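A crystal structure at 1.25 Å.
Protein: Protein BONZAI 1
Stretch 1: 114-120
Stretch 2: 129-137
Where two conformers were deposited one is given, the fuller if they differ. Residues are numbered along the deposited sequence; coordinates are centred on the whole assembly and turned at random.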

ATOM      1  N   GLY A 114      -7.807  -7.393  12.282  1.00 15.93           N
ATOM      2  CA  GLY A 114      -6.846  -8.461  11.956  1.00 17.59           C
ATOM      3  C   GLY A 114      -7.177  -9.161  10.654  1.00 21.65           C
ATOM      4  O   GLY A 114      -7.168 -10.439  10.590  1.00 26.29           O
ATOM      5  N   GLN A 115      -7.590  -8.415   9.672  1.00 15.41           N
ATOM      6  CA  GLN A 115      -8.077  -8.945   8.386  0.70 14.34           C
ATOM      7  C   GLN A 115      -7.171  -8.410   7.275  1.00 14.10           C
ATOM      8  O   GLN A 115      -6.761  -7.237   7.352  1.00 15.87           O
ATOM      9  CB  GLN A 115      -9.547  -8.541   8.158  0.70 15.81           C
ATOM     10  CG  GLN A 115     -10.545  -9.304   9.062  0.70 19.55           C
ATOM     11  CD  GLN A 115     -10.850 -10.699   8.567  0.70 24.01           C
ATOM     12  OE1 GLN A 115     -11.629 -10.845   7.643  0.70 25.72           O
ATOM     13  NE2 GLN A 115     -10.301 -11.743   9.177  0.70 21.63           N
ATOM     14  N   GLY A 116      -6.967  -9.206   6.255  1.00 11.99           N
ATOM     15  CA  GLY A 116      -6.243  -8.727   5.080  1.00 12.19           C
ATOM     16  C   GLY A 116      -7.177  -8.236   3.979  1.00 13.54           C
ATOM     17  O   GLY A 116      -8.396  -8.355   4.076  1.00 14.43           O
ATOM     18  N   ILE A 117      -6.571  -7.713   2.953  1.00 12.70           N
ATOM     19  CA  ILE A 117      -7.263  -7.296   1.703  1.00 13.80           C
ATOM     20  C   ILE A 117      -6.590  -8.043   0.550  1.00 13.46           C
ATOM     21  O   ILE A 117      -5.359  -7.888   0.388  1.00 12.99           O
ATOM     22  CB  ILE A 117      -7.309  -5.761   1.535  1.00 14.14           C
ATOM     23  CG1 ILE A 117      -7.959  -5.398   0.201  1.00 18.91           C
ATOM     24  CG2 ILE A 117      -5.954  -5.088   1.595  1.00 15.51           C
ATOM     25  CD1 ILE A 117      -9.383  -5.675   0.174  1.00 19.43           C
ATOM     26  N   ASN A 118      -7.384  -8.743  -0.252  1.00 13.33           N
ATOM     27  CA  ASN A 118      -6.800  -9.439  -1.412  1.00 13.13           C
ATOM     28  C   ASN A 118      -6.321  -8.426  -2.464  1.00 13.08           C
ATOM     29  O   ASN A 118      -7.037  -7.456  -2.749  1.00 15.13           O
ATOM     30  CB  ASN A 118      -7.760 -10.428  -2.025  1.00 14.81           C
ATOM     31  CG  ASN A 118      -7.923 -11.651  -1.150  1.00 14.98           C
ATOM     32  OD1 ASN A 118      -8.487 -11.588  -0.061  1.00 15.73           O
ATOM     33  ND2 ASN A 118      -7.473 -12.802  -1.634  1.00 15.03           N
ATOM     34  N   PHE A 119      -5.159  -8.645  -3.022  1.00 13.69           N
ATOM     35  CA  PHE A 119      -4.705  -7.884  -4.188  1.00 13.01           C
ATOM     36  C   PHE A 119      -5.601  -8.170  -5.385  1.00 14.91           C
ATOM     37  O   PHE A 119      -6.139  -9.284  -5.501  1.00 15.93           O
ATOM     38  CB  PHE A 119      -3.268  -8.261  -4.489  1.00 13.71           C
ATOM     39  CG  PHE A 119      -2.219  -7.639  -3.602  1.00 12.61           C
ATOM     40  CD1 PHE A 119      -2.030  -6.271  -3.576  1.00 15.00           C
ATOM     41  CD2 PHE A 119      -1.402  -8.391  -2.782  1.00 13.89           C
ATOM     42  CE1 PHE A 119      -1.051  -5.662  -2.783  1.00 13.61           C
ATOM     43  CE2 PHE A 119      -0.423  -7.795  -1.995  1.00 15.92           C
ATOM     44  CZ  PHE A 119      -0.241  -6.417  -1.990  1.00 13.72           C
ATOM     45  N   SER A 120      -5.611  -7.197  -6.285  1.00 16.02           N
ATOM     46  CA  SER A 120      -6.184  -7.460  -7.624  0.70 15.56           C
ATOM     47  C   SER A 120      -5.341  -6.866  -8.722  1.00 16.45           C
ATOM     48  O   SER A 120      -4.347  -6.174  -8.466  1.00 16.39           O
ATOM     49  CB  SER A 120      -7.592  -6.983  -7.733  0.70 18.23           C
ATOM     50  OG  SER A 120      -7.617  -5.570  -7.734  0.70 22.69           O
ATOM     51  N   LYS A 129      -9.102  -8.831 -11.784  1.00 20.34           N
ATOM     52  CA  LYS A 129      -8.822 -10.206 -11.374  1.00 20.10           C
ATOM     53  C   LYS A 129      -8.410 -10.180  -9.907  1.00 22.50           C
ATOM     54  O   LYS A 129      -7.414  -9.553  -9.609  1.00 21.60           O
ATOM     55  CB  LYS A 129      -7.716 -10.795 -12.246  1.00 20.93           C
ATOM     56  CG  LYS A 129      -7.295 -12.210 -11.881  1.00 32.14           C
ATOM     57  CD  LYS A 129      -6.109 -12.657 -12.736  1.00 37.33           C
ATOM     58  CE  LYS A 129      -5.455 -13.938 -12.281  1.00 46.43           C
ATOM     59  NZ  LYS A 129      -6.457 -14.943 -11.873  1.00 50.16           N
ATOM     60  N   VAL A 130      -9.097 -10.917  -9.062  1.00 18.52           N
ATOM     61  CA  VAL A 130      -8.747 -10.968  -7.623  1.00 18.69           C
ATOM     62  C   VAL A 130      -7.749 -12.096  -7.385  1.00 17.53           C
ATOM     63  O   VAL A 130      -7.912 -13.226  -7.918  1.00 20.20           O
ATOM     64  CB  VAL A 130     -10.015 -11.041  -6.766  1.00 24.11           C
ATOM     65  CG1 VAL A 130      -9.628 -11.104  -5.284  1.00 25.69           C
ATOM     66  CG2 VAL A 130     -10.927  -9.856  -7.071  1.00 27.59           C
ATOM     67  N   LEU A 131      -6.623 -11.791  -6.763  1.00 15.94           N
ATOM     68  CA  LEU A 131      -5.545 -12.746  -6.519  1.00 14.55           C
ATOM     69  C   LEU A 131      -5.724 -13.411  -5.163  1.00 16.44           C
ATOM     70  O   LEU A 131      -6.433 -12.867  -4.305  1.00 16.40           O
ATOM     71  CB  LEU A 131      -4.220 -11.994  -6.551  1.00 14.96           C
ATOM     72  CG  LEU A 131      -3.929 -11.221  -7.830  1.00 17.33           C
ATOM     73  CD1 LEU A 131      -2.661 -10.415  -7.757  1.00 17.52           C
ATOM     74  CD2 LEU A 131      -3.879 -12.188  -9.024  1.00 21.73           C
ATOM     75  N   LYS A 132      -4.991 -14.472  -4.933  1.00 14.86           N
ATOM     76  CA  LYS A 132      -4.947 -15.171  -3.638  1.00 17.28           C
ATOM     77  C   LYS A 132      -4.086 -14.385  -2.649  1.00 15.34           C
ATOM     78  O   LYS A 132      -4.282 -14.619  -1.416  1.00 17.09           O
ATOM     79  CB  LYS A 132      -4.417 -16.582  -3.841  1.00 20.21           C
ATOM     80  CG  LYS A 132      -5.397 -17.460  -4.582  1.00 27.09           C
ATOM     81  CD  LYS A 132      -4.910 -18.906  -4.649  1.00 37.25           C
ATOM     82  CE  LYS A 132      -5.832 -19.781  -5.474  1.00 55.48           C
ATOM     83  NZ  LYS A 132      -5.428 -21.208  -5.436  1.00 62.84           N
ATOM     84  N   SER A 133      -3.093 -13.650  -3.128  1.00 15.61           N
ATOM     85  CA  SER A 133      -2.201 -12.870  -2.260  1.00 15.17           C
ATOM     86  C   SER A 133      -2.998 -11.786  -1.534  1.00 13.13           C
ATOM     87  O   SER A 133      -4.000 -11.257  -2.082  1.00 13.49           O
ATOM     88  CB  SER A 133      -1.048 -12.317  -2.987  1.00 14.21           C
ATOM     89  OG  SER A 133      -1.457 -11.547  -4.114  1.00 14.64           O
ATOM     90  N   GLN A 134      -2.554 -11.452  -0.333  1.00 13.15           N
ATOM     91  CA  GLN A 134      -3.200 -10.479   0.583  1.00 13.78           C
ATOM     92  C   GLN A 134      -2.200  -9.522   1.188  1.00 13.06           C
ATOM     93  O   GLN A 134      -1.039  -9.864   1.403  1.00 13.77           O
ATOM     94  CB  GLN A 134      -3.971 -11.176   1.694  1.00 14.17           C
ATOM     95  CG  GLN A 134      -5.137 -11.995   1.139  1.00 14.52           C
ATOM     96  CD  GLN A 134      -5.809 -12.877   2.150  1.00 14.54           C
ATOM     97  OE1 GLN A 134      -5.123 -13.506   2.966  1.00 18.95           O
ATOM     98  NE2 GLN A 134      -7.126 -12.942   2.101  1.00 15.17           N
ATOM     99  N   LEU A 135      -2.672  -8.307   1.428  1.00 12.82           N
ATOM    100  CA  LEU A 135      -1.988  -7.231   2.138  1.00 12.64           C
ATOM    101  C   LEU A 135      -2.612  -7.134   3.528  1.00 11.57           C
ATOM    102  O   LEU A 135      -3.847  -7.149   3.678  1.00 13.74           O
ATOM    103  CB  LEU A 135      -2.176  -5.886   1.415  1.00 13.64           C
ATOM    104  CG  LEU A 135      -1.529  -4.659   2.049  1.00 13.40           C
ATOM    105  CD1 LEU A 135      -0.037  -4.694   1.947  1.00 14.45           C
ATOM    106  CD2 LEU A 135      -2.044  -3.382   1.392  1.00 16.54           C
ATOM    107  N   PHE A 136      -1.786  -7.034   4.530  1.00 12.41           N
ATOM    108  CA  PHE A 136      -2.153  -6.864   5.937  1.00 12.94           C
ATOM    109  C   PHE A 136      -1.510  -5.613   6.495  1.00 13.49           C
ATOM    110  O   PHE A 136      -0.421  -5.165   6.028  1.00 12.83           O
ATOM    111  CB  PHE A 136      -1.747  -8.079   6.761  1.00 12.78           C
ATOM    112  CG  PHE A 136      -2.514  -9.332   6.453  1.00 12.14           C
ATOM    113  CD1 PHE A 136      -2.147 -10.174   5.436  1.00 14.33           C
ATOM    114  CD2 PHE A 136      -3.595  -9.695   7.267  1.00 13.90           C
ATOM    115  CE1 PHE A 136      -2.904 -11.315   5.147  1.00 13.86           C
ATOM    116  CE2 PHE A 136      -4.318 -10.840   6.992  1.00 15.72           C
ATOM    117  CZ  PHE A 136      -3.974 -11.639   5.946  1.00 15.36           C
ATOM    118  N   VAL A 137      -2.125  -5.048   7.533  1.00 13.02           N
ATOM    119  CA  VAL A 137      -1.657  -3.821   8.209  1.00 14.27           C
ATOM    120  C   VAL A 137      -1.234  -4.268   9.616  1.00 15.09           C
ATOM    121  O   VAL A 137      -2.111  -4.488  10.477  1.00 16.76           O
ATOM    122  CB  VAL A 137      -2.733  -2.732   8.211  1.00 14.40           C
ATOM    123  CG1 VAL A 137      -2.190  -1.488   8.915  1.00 15.17           C
ATOM    124  CG2 VAL A 137      -3.164  -2.439   6.793  1.00 13.77           C
TER
HETATM  125  O   HOH W   1      -4.471  -6.247   8.556  1.00 16.17           O
HETATM  126  O   HOH W   2      -6.889 -15.454  -0.581  1.00 22.63           O

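The two stretches run antiparallel and pair as neighbouring strands, burying 681 Å² between them. Ile117 and Leu135 form a hydrogen-bonded pair: Ile117 N donates to Leu135 O and Leu135 N to Ile117 O, both at 2.9 Å. Asn118 faces Gln134 and Ser120 faces Val130. Between these two pairs the register shifts by two residues, a beta bulge. The bulge lies where the second stretch turns its corner at Lys132. Phe119 spans it with its own backbone: its N donates to Ser133 O (3.0 Å), and its O accepts from Leu131 N (2.8 Å).

The carboxamide of Asn118 fits the same irregular region. Its ND2 donates to Leu131 O (2.9 Å), and its OD1 accepts from Gln134 NE2 (2.9 Å). Thus one side chain ties together residues before and after the corner. Water 2 adds a link, accepting from Asn118 ND2 and donating to Lys132 O, each at 2.9 Å. Asn118 CB also rests against Val130 CG1 at 3.8 Å.

The side chain of Phe119 is the main bump on the first stretch. Its CB meets Leu131 CD1 at 4.0 Å, and its CZ reaches Leu135 CB at 4.0 Å. Between them, Ser133 OG lies at the ring edge, 3.4 Å from Phe119 CD2. Ile117 CG2 packs on Leu135 CB at 3.9 Å, so Leu135 meets both apolar side chains.

At the other end the bump comes from the second stretch. The Phe136 ring lies over Gly116, whose CA sits above one ring face, 3.7 Å from the centroid, in a CH-pi contact. The hollow exists because glycine has no side chain; an ideal CB here would lie 2.7 Å from Phe136 CZ, a clash. Beyond it, water 1 bridges the backbones, donating to Gln115 O and accepting from Val137 N, both at 2.8 Å.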